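Glycosyltransferase (Rickettsia africae, PDB 7MI0) probably transfers a sugar from an activated donor to an acceptor, as expected of a GT-B glycosyltransferase of family 4. Local coordinates at residues K154-S159 and V178-G183; I23-P28 and H106-A111; E204-P209 and Y243-G248. One frame throughout, in Å; residues are numbered along the deposited sequence.

Contact 1: residues K154-S159 and V178-G183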
ATOM      1  N   LYS A 154     -16.538  15.007   0.829  1.00 47.25           N
ATOM      2  CA  LYS A 154     -15.360  14.638   1.598  1.00 50.90           C
ATOM      3  C   LYS A 154     -14.373  13.912   0.693  1.00 43.84           C
ATOM      4  O   LYS A 154     -14.734  13.391  -0.364  1.00 44.83           O
ATOM      5  CB  LYS A 154     -15.726  13.758   2.805  1.00 49.87           C
ATOM      6  CG  LYS A 154     -16.590  14.450   3.837  1.00 45.50           C
ATOM      7  CD  LYS A 154     -15.813  14.715   5.105  1.00 59.52           C
ATOM      8  CE  LYS A 154     -16.609  15.567   6.078  1.00 68.89           C
ATOM      9  NZ  LYS A 154     -16.797  16.953   5.561  1.00 70.07           N
ATOM     10  N   VAL A 155     -13.109  13.902   1.110  1.00 42.70           N
ATOM     11  CA  VAL A 155     -12.067  13.152   0.428  1.00 44.42           C
ATOM     12  C   VAL A 155     -11.301  12.351   1.471  1.00 45.82           C
ATOM     13  O   VAL A 155     -11.251  12.712   2.649  1.00 46.66           O
ATOM     14  CB  VAL A 155     -11.107  14.064  -0.362  1.00 48.99           C
ATOM     15  CG1 VAL A 155     -11.823  14.689  -1.558  1.00 43.40           C
ATOM     16  CG2 VAL A 155     -10.537  15.139   0.557  1.00 47.01           C
ATOM     17  N   VAL A 156     -10.699  11.252   1.025  1.00 42.35           N
ATOM     18  CA  VAL A 156      -9.940  10.364   1.901  1.00 40.80           C
ATOM     19  C   VAL A 156      -8.488  10.347   1.445  1.00 41.34           C
ATOM     20  O   VAL A 156      -8.206  10.147   0.259  1.00 44.69           O
ATOM     21  CB  VAL A 156     -10.525   8.938   1.922  1.00 36.56           C
ATOM     22  CG1 VAL A 156      -9.569   7.980   2.585  1.00 33.41           C
ATOM     23  CG2 VAL A 156     -11.853   8.921   2.645  1.00 37.69           C
ATOM     24  N   ALA A 157      -7.575  10.558   2.386  1.00 40.10           N
ATOM     25  CA  ALA A 157      -6.149  10.389   2.161  1.00 42.51           C
ATOM     26  C   ALA A 157      -5.675   9.131   2.879  1.00 41.88           C
ATOM     27  O   ALA A 157      -6.005   8.913   4.049  1.00 43.11           O
ATOM     28  CB  ALA A 157      -5.365  11.609   2.653  1.00 44.98           C
ATOM     29  N   VAL A 158      -4.905   8.301   2.167  1.00 37.35           N
ATOM     30  CA  VAL A 158      -4.409   7.045   2.726  1.00 36.92           C
ATOM     31  C   VAL A 158      -3.267   7.247   3.703  1.00 45.43           C
ATOM     32  O   VAL A 158      -2.779   6.262   4.275  1.00 50.38           O
ATOM     33  CB  VAL A 158      -3.906   6.077   1.639  1.00 41.81           C
ATOM     34  CG1 VAL A 158      -4.981   5.816   0.594  1.00 38.75           C
ATOM     35  CG2 VAL A 158      -2.639   6.624   1.002  1.00 45.43           C
ATOM     36  N   SER A 159      -2.816   8.484   3.907  1.00 43.44           N
ATOM     37  CA  SER A 159      -1.770   8.775   4.880  1.00 45.26           C
ATOM     38  C   SER A 159      -1.813  10.259   5.207  1.00 47.45           C
ATOM     39  O   SER A 159      -2.487  11.045   4.538  1.00 54.04           O
ATOM     40  CB  SER A 159      -0.388   8.366   4.356  1.00 51.52           C
ATOM     41  OG  SER A 159      -0.052   9.044   3.152  1.00 50.55           O
ATOM     42  N   VAL A 178     -10.410  13.423   5.255  1.00 51.13           N
ATOM     43  CA  VAL A 178     -10.439  12.394   6.285  1.00 44.08           C
ATOM     44  C   VAL A 178      -9.297  11.434   6.001  1.00 43.14           C
ATOM     45  O   VAL A 178      -9.170  10.935   4.877  1.00 46.36           O
ATOM     46  CB  VAL A 178     -11.795  11.665   6.296  1.00 41.40           C
ATOM     47  CG1 VAL A 178     -11.768  10.488   7.231  1.00 45.30           C
ATOM     48  CG2 VAL A 178     -12.907  12.631   6.675  1.00 46.59           C
ATOM     49  N   VAL A 179      -8.457  11.186   6.997  1.00 43.54           N
ATOM     50  CA  VAL A 179      -7.357  10.242   6.848  1.00 41.89           C
ATOM     51  C   VAL A 179      -7.832   8.855   7.257  1.00 44.84           C
ATOM     52  O   VAL A 179      -8.410   8.679   8.337  1.00 49.47           O
ATOM     53  CB  VAL A 179      -6.139  10.670   7.681  1.00 45.05           C
ATOM     54  CG1 VAL A 179      -4.953   9.759   7.384  1.00 43.59           C
ATOM     55  CG2 VAL A 179      -5.794  12.118   7.402  1.00 51.45           C
ATOM     56  N   ILE A 180      -7.596   7.871   6.391  1.00 41.28           N
ATOM     57  CA  ILE A 180      -7.868   6.463   6.686  1.00 42.09           C
ATOM     58  C   ILE A 180      -6.579   5.705   6.370  1.00 42.76           C
ATOM     59  O   ILE A 180      -6.366   5.267   5.235  1.00 41.88           O
ATOM     60  CB  ILE A 180      -9.045   5.905   5.882  1.00 37.27           C
ATOM     61  CG1 ILE A 180     -10.283   6.776   6.069  1.00 38.01           C
ATOM     62  CG2 ILE A 180      -9.334   4.466   6.278  1.00 34.60           C
ATOM     63  CD1 ILE A 180     -11.489   6.272   5.311  1.00 38.32           C
ATOM     64  N   GLU A 181      -5.715   5.545   7.372  1.00 41.58           N
ATOM     65  CA  GLU A 181      -4.432   4.888   7.149  1.00 42.85           C
ATOM     66  C   GLU A 181      -4.629   3.479   6.599  1.00 39.91           C
ATOM     67  O   GLU A 181      -5.674   2.849   6.773  1.00 42.27           O
ATOM     68  CB  GLU A 181      -3.614   4.807   8.441  1.00 46.38           C
ATOM     69  CG  GLU A 181      -3.191   6.133   9.039  1.00 46.14           C
ATOM     70  CD  GLU A 181      -4.234   6.705   9.978  1.00 54.16           C
ATOM     71  OE1 GLU A 181      -5.442   6.431   9.774  1.00 52.99           O
ATOM     72  OE2 GLU A 181      -3.843   7.424  10.926  1.00 56.86           O
ATOM     73  N   ARG A 182      -3.596   2.987   5.930  1.00 38.31           N
ATOM     74  CA  ARG A 182      -3.647   1.656   5.354  1.00 38.68           C
ATOM     75  C   ARG A 182      -3.499   0.600   6.441  1.00 45.75           C
ATOM     76  O   ARG A 182      -2.753   0.776   7.408  1.00 50.19           O
ATOM     77  CB  ARG A 182      -2.549   1.503   4.305  1.00 45.11           C
ATOM     78  CG  ARG A 182      -2.685   2.473   3.150  1.00 44.56           C
ATOM     79  CD  ARG A 182      -3.997   2.259   2.426  1.00 46.41           C
ATOM     80  NE  ARG A 182      -5.053   3.141   2.906  1.00 43.87           N
ATOM     81  CZ  ARG A 182      -6.313   3.090   2.493  1.00 43.85           C
ATOM     82  NH1 ARG A 182      -6.719   2.176   1.625  1.00 44.46           N
ATOM     83  NH2 ARG A 182      -7.188   3.979   2.963  1.00 38.18           N
ATOM     84  N   GLY A 183      -4.214  -0.507   6.278  1.00 42.16           N
ATOM     85  CA  GLY A 183      -4.232  -1.570   7.261  1.00 41.60           C
ATOM     86  C   GLY A 183      -3.581  -2.837   6.747  1.00 37.92           C
ATOM     87  O   GLY A 183      -3.553  -3.094   5.545  1.00 39.72           O
TER

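Contact 2: residues I23-P28 and H106-A111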
ATOM      1  N   ILE A  23     -22.731   0.506  -2.388  1.00 48.45           N
ATOM      2  CA  ILE A  23     -21.495   1.236  -2.629  1.00 45.10           C
ATOM      3  C   ILE A  23     -20.921   0.776  -3.957  1.00 49.80           C
ATOM      4  O   ILE A  23     -20.561  -0.397  -4.118  1.00 53.38           O
ATOM      5  CB  ILE A  23     -20.478   1.030  -1.499  1.00 49.02           C
ATOM      6  CG1 ILE A  23     -21.117   1.358  -0.147  1.00 46.87           C
ATOM      7  CG2 ILE A  23     -19.240   1.880  -1.758  1.00 41.41           C
ATOM      8  CD1 ILE A  23     -21.663   2.768  -0.052  1.00 46.41           C
ATOM      9  N   LEU A  24     -20.830   1.702  -4.903  1.00 53.66           N
ATOM     10  CA  LEU A  24     -20.219   1.460  -6.200  1.00 48.49           C
ATOM     11  C   LEU A  24     -18.806   2.032  -6.176  1.00 46.97           C
ATOM     12  O   LEU A  24     -18.626   3.240  -5.987  1.00 45.83           O
ATOM     13  CB  LEU A  24     -21.061   2.095  -7.309  1.00 49.32           C
ATOM     14  CG  LEU A  24     -20.525   2.179  -8.742  1.00 47.23           C
ATOM     15  CD1 LEU A  24     -20.131   0.820  -9.257  1.00 51.43           C
ATOM     16  CD2 LEU A  24     -21.573   2.795  -9.649  1.00 50.12           C
ATOM     17  N   GLN A  25     -17.807   1.164  -6.333  1.00 46.63           N
ATOM     18  CA  GLN A  25     -16.414   1.584  -6.402  1.00 45.85           C
ATOM     19  C   GLN A  25     -15.937   1.558  -7.848  1.00 52.20           C
ATOM     20  O   GLN A  25     -16.231   0.619  -8.595  1.00 53.57           O
ATOM     21  CB  GLN A  25     -15.512   0.685  -5.551  1.00 44.51           C
ATOM     22  CG  GLN A  25     -15.900   0.603  -4.081  1.00 50.06           C
ATOM     23  CD  GLN A  25     -14.803  -0.013  -3.228  1.00 41.69           C
ATOM     24  OE1 GLN A  25     -13.790   0.625  -2.961  1.00 46.54           O
ATOM     25  NE2 GLN A  25     -14.995  -1.259  -2.811  1.00 41.10           N
ATOM     26  N   VAL A  26     -15.196   2.592  -8.238  1.00 47.97           N
ATOM     27  CA  VAL A  26     -14.665   2.716  -9.589  1.00 49.48           C
ATOM     28  C   VAL A  26     -13.147   2.621  -9.502  1.00 54.16           C
ATOM     29  O   VAL A  26     -12.508   3.437  -8.828  1.00 58.74           O
ATOM     30  CB  VAL A  26     -15.107   4.033 -10.247  1.00 51.06           C
ATOM     31  CG1 VAL A  26     -14.816   4.012 -11.735  1.00 50.86           C
ATOM     32  CG2 VAL A  26     -16.586   4.286  -9.990  1.00 46.95           C
ATOM     33  N   VAL A  27     -12.572   1.634 -10.177  1.00 57.18           N
ATOM     34  CA  VAL A  27     -11.137   1.360 -10.133  1.00 60.04           C
ATOM     35  C   VAL A  27     -10.539   1.689 -11.496  1.00 66.62           C
ATOM     36  O   VAL A  27     -11.086   1.258 -12.517  1.00 71.81           O
ATOM     37  CB  VAL A  27     -10.845  -0.105  -9.764  1.00 59.09           C
ATOM     38  CG1 VAL A  27      -9.349  -0.327  -9.644  1.00 64.68           C
ATOM     39  CG2 VAL A  27     -11.550  -0.465  -8.480  1.00 59.94           C
ATOM     40  N   PRO A  28      -9.422   2.427 -11.559  1.00 74.04           N
ATOM     41  CA  PRO A  28      -8.816   2.737 -12.861  1.00 80.35           C
ATOM     42  C   PRO A  28      -7.741   1.744 -13.280  1.00 85.36           C
ATOM     43  O   PRO A  28      -7.474   0.760 -12.581  1.00 79.17           O
ATOM     44  CB  PRO A  28      -8.224   4.130 -12.633  1.00 81.50           C
ATOM     45  CG  PRO A  28      -7.803   4.093 -11.192  1.00 75.45           C
ATOM     46  CD  PRO A  28      -8.796   3.198 -10.468  1.00 73.36           C
ATOM     47  N   HIS A 106     -17.744   5.736  -5.167  1.00 47.37           N
ATOM     48  CA  HIS A 106     -16.451   5.853  -4.501  1.00 41.08           C
ATOM     49  C   HIS A 106     -15.361   5.700  -5.557  1.00 41.98           C
ATOM     50  O   HIS A 106     -15.163   4.608  -6.101  1.00 42.65           O
ATOM     51  CB  HIS A 106     -16.344   4.783  -3.412  1.00 43.77           C
ATOM     52  CG  HIS A 106     -15.172   4.941  -2.497  1.00 42.06           C
ATOM     53  ND1 HIS A 106     -15.019   4.182  -1.357  1.00 39.48           N
ATOM     54  CD2 HIS A 106     -14.095   5.761  -2.549  1.00 44.01           C
ATOM     55  CE1 HIS A 106     -13.899   4.524  -0.747  1.00 42.88           C
ATOM     56  NE2 HIS A 106     -13.318   5.480  -1.450  1.00 43.70           N
ATOM     57  N   THR A 107     -14.663   6.790  -5.861  1.00 40.95           N
ATOM     58  CA  THR A 107     -13.652   6.796  -6.910  1.00 48.58           C
ATOM     59  C   THR A 107     -12.255   6.806  -6.305  1.00 52.26           C
ATOM     60  O   THR A 107     -11.981   7.543  -5.351  1.00 48.28           O
ATOM     61  CB  THR A 107     -13.813   8.000  -7.844  1.00 42.78           C
ATOM     62  OG1 THR A 107     -13.389   9.197  -7.180  1.00 43.85           O
ATOM     63  CG2 THR A 107     -15.256   8.164  -8.239  1.00 53.83           C
ATOM     64  N   ARG A 108     -11.374   5.991  -6.873  1.00 53.45           N
ATOM     65  CA  ARG A 108      -9.980   5.903  -6.464  1.00 51.20           C
ATOM     66  C   ARG A 108      -9.061   6.163  -7.652  1.00 57.84           C
ATOM     67  O   ARG A 108      -8.026   5.514  -7.814  1.00 56.49           O
ATOM     68  CB  ARG A 108      -9.689   4.546  -5.829  1.00 50.59           C
ATOM     69  CG  ARG A 108     -10.933   3.834  -5.292  1.00 52.54           C
ATOM     70  CD  ARG A 108     -10.578   2.549  -4.555  1.00 48.03           C
ATOM     71  NE  ARG A 108     -10.118   2.822  -3.200  1.00 50.36           N
ATOM     72  CZ  ARG A 108     -10.674   2.331  -2.102  1.00 45.25           C
ATOM     73  NH1 ARG A 108     -11.679   1.475  -2.159  1.00 46.37           N
ATOM     74  NH2 ARG A 108     -10.203   2.703  -0.918  1.00 47.29           N
ATOM     75  N   SER A 109      -9.439   7.130  -8.491  1.00 63.60           N
ATOM     76  CA  SER A 109      -8.754   7.469  -9.733  1.00 61.28           C
ATOM     77  C   SER A 109      -7.668   8.516  -9.495  1.00 62.86           C
ATOM     78  O   SER A 109      -7.710   9.284  -8.533  1.00 64.91           O
ATOM     79  CB  SER A 109      -9.759   7.984 -10.763  1.00 64.79           C
ATOM     80  OG  SER A 109     -10.801   7.043 -10.962  1.00 72.19           O
ATOM     81  N   ARG A 110      -6.680   8.537 -10.397  1.00 75.41           N
ATOM     82  CA  ARG A 110      -5.561   9.467 -10.251  1.00 76.07           C
ATOM     83  C   ARG A 110      -6.004  10.896 -10.536  1.00 77.64           C
ATOM     84  O   ARG A 110      -5.900  11.780  -9.677  1.00 80.07           O
ATOM     85  CB  ARG A 110      -4.407   9.060 -11.173  1.00 71.27           C
ATOM     86  N   ALA A 111      -6.506  11.138 -11.740  1.00 68.79           N
ATOM     87  CA  ALA A 111      -7.092  12.419 -12.107  1.00 74.06           C
ATOM     88  C   ALA A 111      -8.461  12.539 -11.448  1.00 69.16           C
ATOM     89  O   ALA A 111      -8.905  11.590 -10.785  1.00 59.30           O
ATOM     90  CB  ALA A 111      -7.193  12.531 -13.632  1.00 81.61           C
TER

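Contact 3: residues E204-P209 and Y243-G248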
ATOM      1  N   GLU A 204      14.690 -23.742   2.338  1.00 86.44           N
ATOM      2  CA  GLU A 204      15.171 -24.632   1.290  1.00 87.45           C
ATOM      3  C   GLU A 204      14.894 -24.076  -0.100  1.00 89.13           C
ATOM      4  O   GLU A 204      15.676 -24.321  -1.027  1.00 94.51           O
ATOM      5  CB  GLU A 204      14.532 -26.016   1.440  1.00 84.27           C
ATOM      6  N   LYS A 205      13.797 -23.335  -0.269  1.00 87.71           N
ATOM      7  CA  LYS A 205      13.491 -22.785  -1.585  1.00 87.76           C
ATOM      8  C   LYS A 205      14.370 -21.589  -1.915  1.00 89.46           C
ATOM      9  O   LYS A 205      14.644 -21.332  -3.093  1.00 94.44           O
ATOM     10  CB  LYS A 205      12.017 -22.389  -1.667  1.00 79.26           C
ATOM     11  N   TYR A 206      14.828 -20.855  -0.903  1.00 86.81           N
ATOM     12  CA  TYR A 206      15.561 -19.612  -1.112  1.00 89.86           C
ATOM     13  C   TYR A 206      17.030 -19.723  -0.726  1.00 91.05           C
ATOM     14  O   TYR A 206      17.684 -18.698  -0.513  1.00 93.51           O
ATOM     15  CB  TYR A 206      14.892 -18.467  -0.350  1.00 89.43           C
ATOM     16  CG  TYR A 206      13.593 -18.014  -0.979  1.00 87.49           C
ATOM     17  CD1 TYR A 206      12.404 -18.685  -0.725  1.00 88.33           C
ATOM     18  CD2 TYR A 206      13.559 -16.921  -1.836  1.00 84.21           C
ATOM     19  CE1 TYR A 206      11.214 -18.278  -1.305  1.00 91.27           C
ATOM     20  CE2 TYR A 206      12.376 -16.506  -2.419  1.00 84.23           C
ATOM     21  CZ  TYR A 206      11.205 -17.187  -2.150  1.00 88.44           C
ATOM     22  OH  TYR A 206      10.022 -16.778  -2.727  1.00 90.39           O
ATOM     23  N   ASP A 207      17.557 -20.946  -0.631  1.00 92.78           N
ATOM     24  CA  ASP A 207      18.985 -21.180  -0.407  1.00 96.57           C
ATOM     25  C   ASP A 207      19.489 -20.416   0.817  1.00 90.77           C
ATOM     26  O   ASP A 207      20.549 -19.788   0.792  1.00 87.97           O
ATOM     27  CB  ASP A 207      19.797 -20.813  -1.651  1.00100.78           C
ATOM     28  CG  ASP A 207      19.283 -21.494  -2.908  1.00105.69           C
ATOM     29  OD1 ASP A 207      19.065 -22.725  -2.874  1.00103.34           O
ATOM     30  OD2 ASP A 207      19.087 -20.796  -3.929  1.00107.14           O
ATOM     31  N   VAL A 208      18.718 -20.472   1.897  1.00 91.08           N
ATOM     32  CA  VAL A 208      18.994 -19.678   3.092  1.00 94.42           C
ATOM     33  C   VAL A 208      20.000 -20.401   3.981  1.00 97.32           C
ATOM     34  O   VAL A 208      19.768 -21.555   4.371  1.00 96.70           O
ATOM     35  CB  VAL A 208      17.698 -19.371   3.859  1.00 94.94           C
ATOM     36  CG1 VAL A 208      18.010 -18.888   5.266  1.00 90.19           C
ATOM     37  CG2 VAL A 208      16.871 -18.332   3.101  1.00 89.46           C
ATOM     38  N   PRO A 209      21.128 -19.771   4.312  1.00 95.61           N
ATOM     39  CA  PRO A 209      22.078 -20.385   5.246  1.00 94.37           C
ATOM     40  C   PRO A 209      21.518 -20.451   6.660  1.00102.87           C
ATOM     41  O   PRO A 209      20.548 -19.776   7.014  1.00 99.88           O
ATOM     42  CB  PRO A 209      23.297 -19.456   5.177  1.00 88.84           C
ATOM     43  CG  PRO A 209      23.146 -18.714   3.890  1.00 83.89           C
ATOM     44  CD  PRO A 209      21.672 -18.549   3.700  1.00 90.29           C
ATOM     45  N   TYR A 243      22.711 -12.765   5.205  1.00 78.40           N
ATOM     46  CA  TYR A 243      22.152 -13.222   3.937  1.00 77.35           C
ATOM     47  C   TYR A 243      20.950 -12.356   3.602  1.00 73.52           C
ATOM     48  O   TYR A 243      19.962 -12.351   4.342  1.00 68.31           O
ATOM     49  CB  TYR A 243      21.761 -14.700   4.004  1.00 71.15           C
ATOM     50  CG  TYR A 243      21.324 -15.269   2.677  1.00 80.13           C
ATOM     51  CD1 TYR A 243      22.204 -15.326   1.602  1.00 83.14           C
ATOM     52  CD2 TYR A 243      20.037 -15.758   2.497  1.00 83.34           C
ATOM     53  CE1 TYR A 243      21.812 -15.847   0.382  1.00 81.76           C
ATOM     54  CE2 TYR A 243      19.636 -16.287   1.281  1.00 85.54           C
ATOM     55  CZ  TYR A 243      20.528 -16.328   0.227  1.00 84.52           C
ATOM     56  OH  TYR A 243      20.135 -16.851  -0.986  1.00 91.29           O
ATOM     57  N   CYS A 244      21.029 -11.630   2.492  1.00 76.69           N
ATOM     58  CA  CYS A 244      20.003 -10.670   2.109  1.00 69.38           C
ATOM     59  C   CYS A 244      19.183 -11.199   0.944  1.00 68.70           C
ATOM     60  O   CYS A 244      19.740 -11.606  -0.081  1.00 75.76           O
ATOM     61  CB  CYS A 244      20.621  -9.326   1.733  1.00 68.09           C
ATOM     62  SG  CYS A 244      19.372  -8.131   1.267  1.00 64.78           S
ATOM     63  N   LEU A 245      17.862 -11.169   1.099  1.00 66.16           N
ATOM     64  CA  LEU A 245      16.924 -11.603   0.073  1.00 72.98           C
ATOM     65  C   LEU A 245      16.183 -10.401  -0.497  1.00 72.66           C
ATOM     66  O   LEU A 245      15.549  -9.644   0.248  1.00 66.39           O
ATOM     67  CB  LEU A 245      15.916 -12.604   0.640  1.00 73.22           C
ATOM     68  CG  LEU A 245      16.428 -13.993   1.007  1.00 71.86           C
ATOM     69  CD1 LEU A 245      15.429 -14.676   1.916  1.00 68.33           C
ATOM     70  CD2 LEU A 245      16.654 -14.815  -0.247  1.00 76.76           C
ATOM     71  N   MET A 246      16.260 -10.234  -1.816  1.00 73.44           N
ATOM     72  CA  MET A 246      15.511  -9.208  -2.537  1.00 71.30           C
ATOM     73  C   MET A 246      14.399  -9.898  -3.314  1.00 70.72           C
ATOM     74  O   MET A 246      14.657 -10.529  -4.346  1.00 73.76           O
ATOM     75  CB  MET A 246      16.425  -8.421  -3.471  1.00 70.21           C
ATOM     76  CG  MET A 246      17.361  -7.477  -2.762  1.00 69.30           C
ATOM     77  SD  MET A 246      18.708  -6.931  -3.825  1.00 71.56           S
ATOM     78  CE  MET A 246      19.364  -5.589  -2.839  1.00 63.60           C
ATOM     79  N   VAL A 247      13.166  -9.782  -2.824  1.00 62.88           N
ATOM     80  CA  VAL A 247      12.021 -10.449  -3.432  1.00 67.80           C
ATOM     81  C   VAL A 247      11.030  -9.395  -3.908  1.00 70.60           C
ATOM     82  O   VAL A 247      10.675  -8.477  -3.159  1.00 68.92           O
ATOM     83  CB  VAL A 247      11.360 -11.447  -2.465  1.00 68.89           C
ATOM     84  CG1 VAL A 247      12.317 -12.589  -2.161  1.00 69.50           C
ATOM     85  CG2 VAL A 247      10.936 -10.757  -1.183  1.00 73.08           C
ATOM     86  N   GLY A 248      10.595  -9.534  -5.152  1.00 74.87           N
ATOM     87  CA  GLY A 248       9.710  -8.578  -5.788  1.00 74.47           C
ATOM     88  C   GLY A 248       9.743  -8.761  -7.285  1.00 80.32           C
ATOM     89  O   GLY A 248      10.579  -9.483  -7.831  1.00 82.40           O
TER

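Contact 1: residues K154-S159 and V178-G183
R182 is the side chain to follow here, because it bends back along its own chain and lies across V158. Leaving CB, the first torsion sets CG beside the backbone N and anti to the carbonyl carbon, and bends at chi2 and chi3 then turn the chain around. CG passes near V158 O, CD comes within 3.9 Å of V158 CB, and NE sits 3.4 Å from the same CB. At the tip, V158 CG1 lies over one face of the guanidinium, off toward its rim and 3.6 Å from CZ. NH2 donates to I180 O at 2.7 Å, in the carbonyl plane and nearly in the guanidinium plane, while NE adds a weak bond to the same oxygen, so one carbonyl fixes the rotation of the group.

Upstream of this clasp, the two segments are neighbouring parallel strands at the edge of the N-terminal sheet, the ends of a beta-alpha-beta crossover through helix 160-168. V178 N bonds to V155 O nearly along the C=O axis, A157 N takes V178 O from above the carbonyl plane, and I180 N reaches A157 O in plane at 3.0 Å. V156 sits beside V178 on one face of the sheet, and its CG1 packs 3.7 Å from I180 CD1. A157 and V179 occupy the other face, against helix 160-168. S159 OG caps that helix at V162 N and also bonds to A301 O, while R182 touches F302; E181 forms a salt bridge with K384 of helix 378-393.

Contact 2: residues I23-P28 and H106-A111
The segments run parallel, their end-to-end directions only 7° apart, with Q25 paired to H106 and V26 to T107. H106 is gripped by the residues flanking Q25: H106 N donates to L24 O at 2.8 Å, nearly along the C=O axis, and V26 N returns a bond to H106 O at 2.9 Å, in the carbonyl plane. Q25 CA-H also points at H106 O. One step on, R108 N makes a weak bond to V26 O, as the strands run out into loops.

Q25 and H106 project from the same face of the sheet. CG of Q25 lies beside the backbone N, and the chain then extends until OE1 comes to the guanidinium edge of R108, 2.4 Å from NH1; the amide and guanidinium planes are turned 56° apart. R108 is bent at chi3, which carries its guanidinium over H106, where CE1 lies 3.8 Å above the plane toward the rim. The imidazole, its CG anti to the backbone N, has both nitrogens engaged: ND1 bonds with Y389 OH and NE2 with T130 OG1. R108 NE donates to H132 NE2. At the far end P28 CG rests on S109 CA, 3.8 Å away, so the two loops stay in touch beyond the last pair.

These are central strands of a Rossmann-like sheet, with strand 52-57 on the outer flank of 22-26 and strand 126-131 beyond 104-107. Helix 35-48 packs on I23, Q25, V27 and R108, and Y389 brings in helix 378-393.

Contact 3: residues E204-P209 and Y243-G248
L245 forms the middle of a small apolar cluster between strand 243-247 and the chain leaving helix 196-205. One of its methyls, CD1, meets V208 CG2 at 4.1 Å, while the other, CD2, comes against Y206 CB and CD2. Farther along the strand, V247 CG1 touches the same ring at CE2, 3.9 Å away. Both aliphatic chains cross Y206 at about a right angle, and F276 meets this tyrosine edge-to-face.

In the opposite direction along the strand stands Y243, whose CG is anti to the backbone N. P209 CD sits over one face of its ring in a CH-pi contact, 3.6 Å from the centroid and 22° off the normal, and V208 CG2 approaches CE2. Y243, L245 and V247 thus share one side of the strand, whereas C244 and M246 face helix 227-235. The strand belongs to the Rossmann-like parallel sheet of the C-terminal GT-B domain, between strands 214-218 and 273-276, with helix 282-287 also packing on L245 and V247. The chain at 206-209 runs nearly antiparallel to the strand, 169° apart, before entering strand 214-218. It turns at D207, which has a positive phi of 53° and follows Y206, the first residue past the helix.

At the polar edge, Y206 O lies 3.1 Å from Y243 OH, at the edge of the Y243 ring and near its plane. Q274 OE1 is a weak second partner of the hydroxyl. D207, the most exposed of the touching residues, brings its CB to 4.0 Å from Y243 OH.

Along the chain, contact 2 closes before contact 1 opens, and contact 3 follows both. Contacts 1 and 2 belong to the seven-strand parallel sheet of the N-terminal domain, their centres about 14 Å apart, with strand 126-131 running between strands 104-107 and 154-157. Helix 378-393, the last of the chain, comes back to both. Contact 3 lies in the six-strand parallel sheet of the other domain, its centre about 34 Å from that of contact 1 and 37 Å from that of contact 2, across the chain's centre. The arrangement is that of GT-B enzymes: two Rossmann-like domains, whose facing loops generally form the substrate cleft.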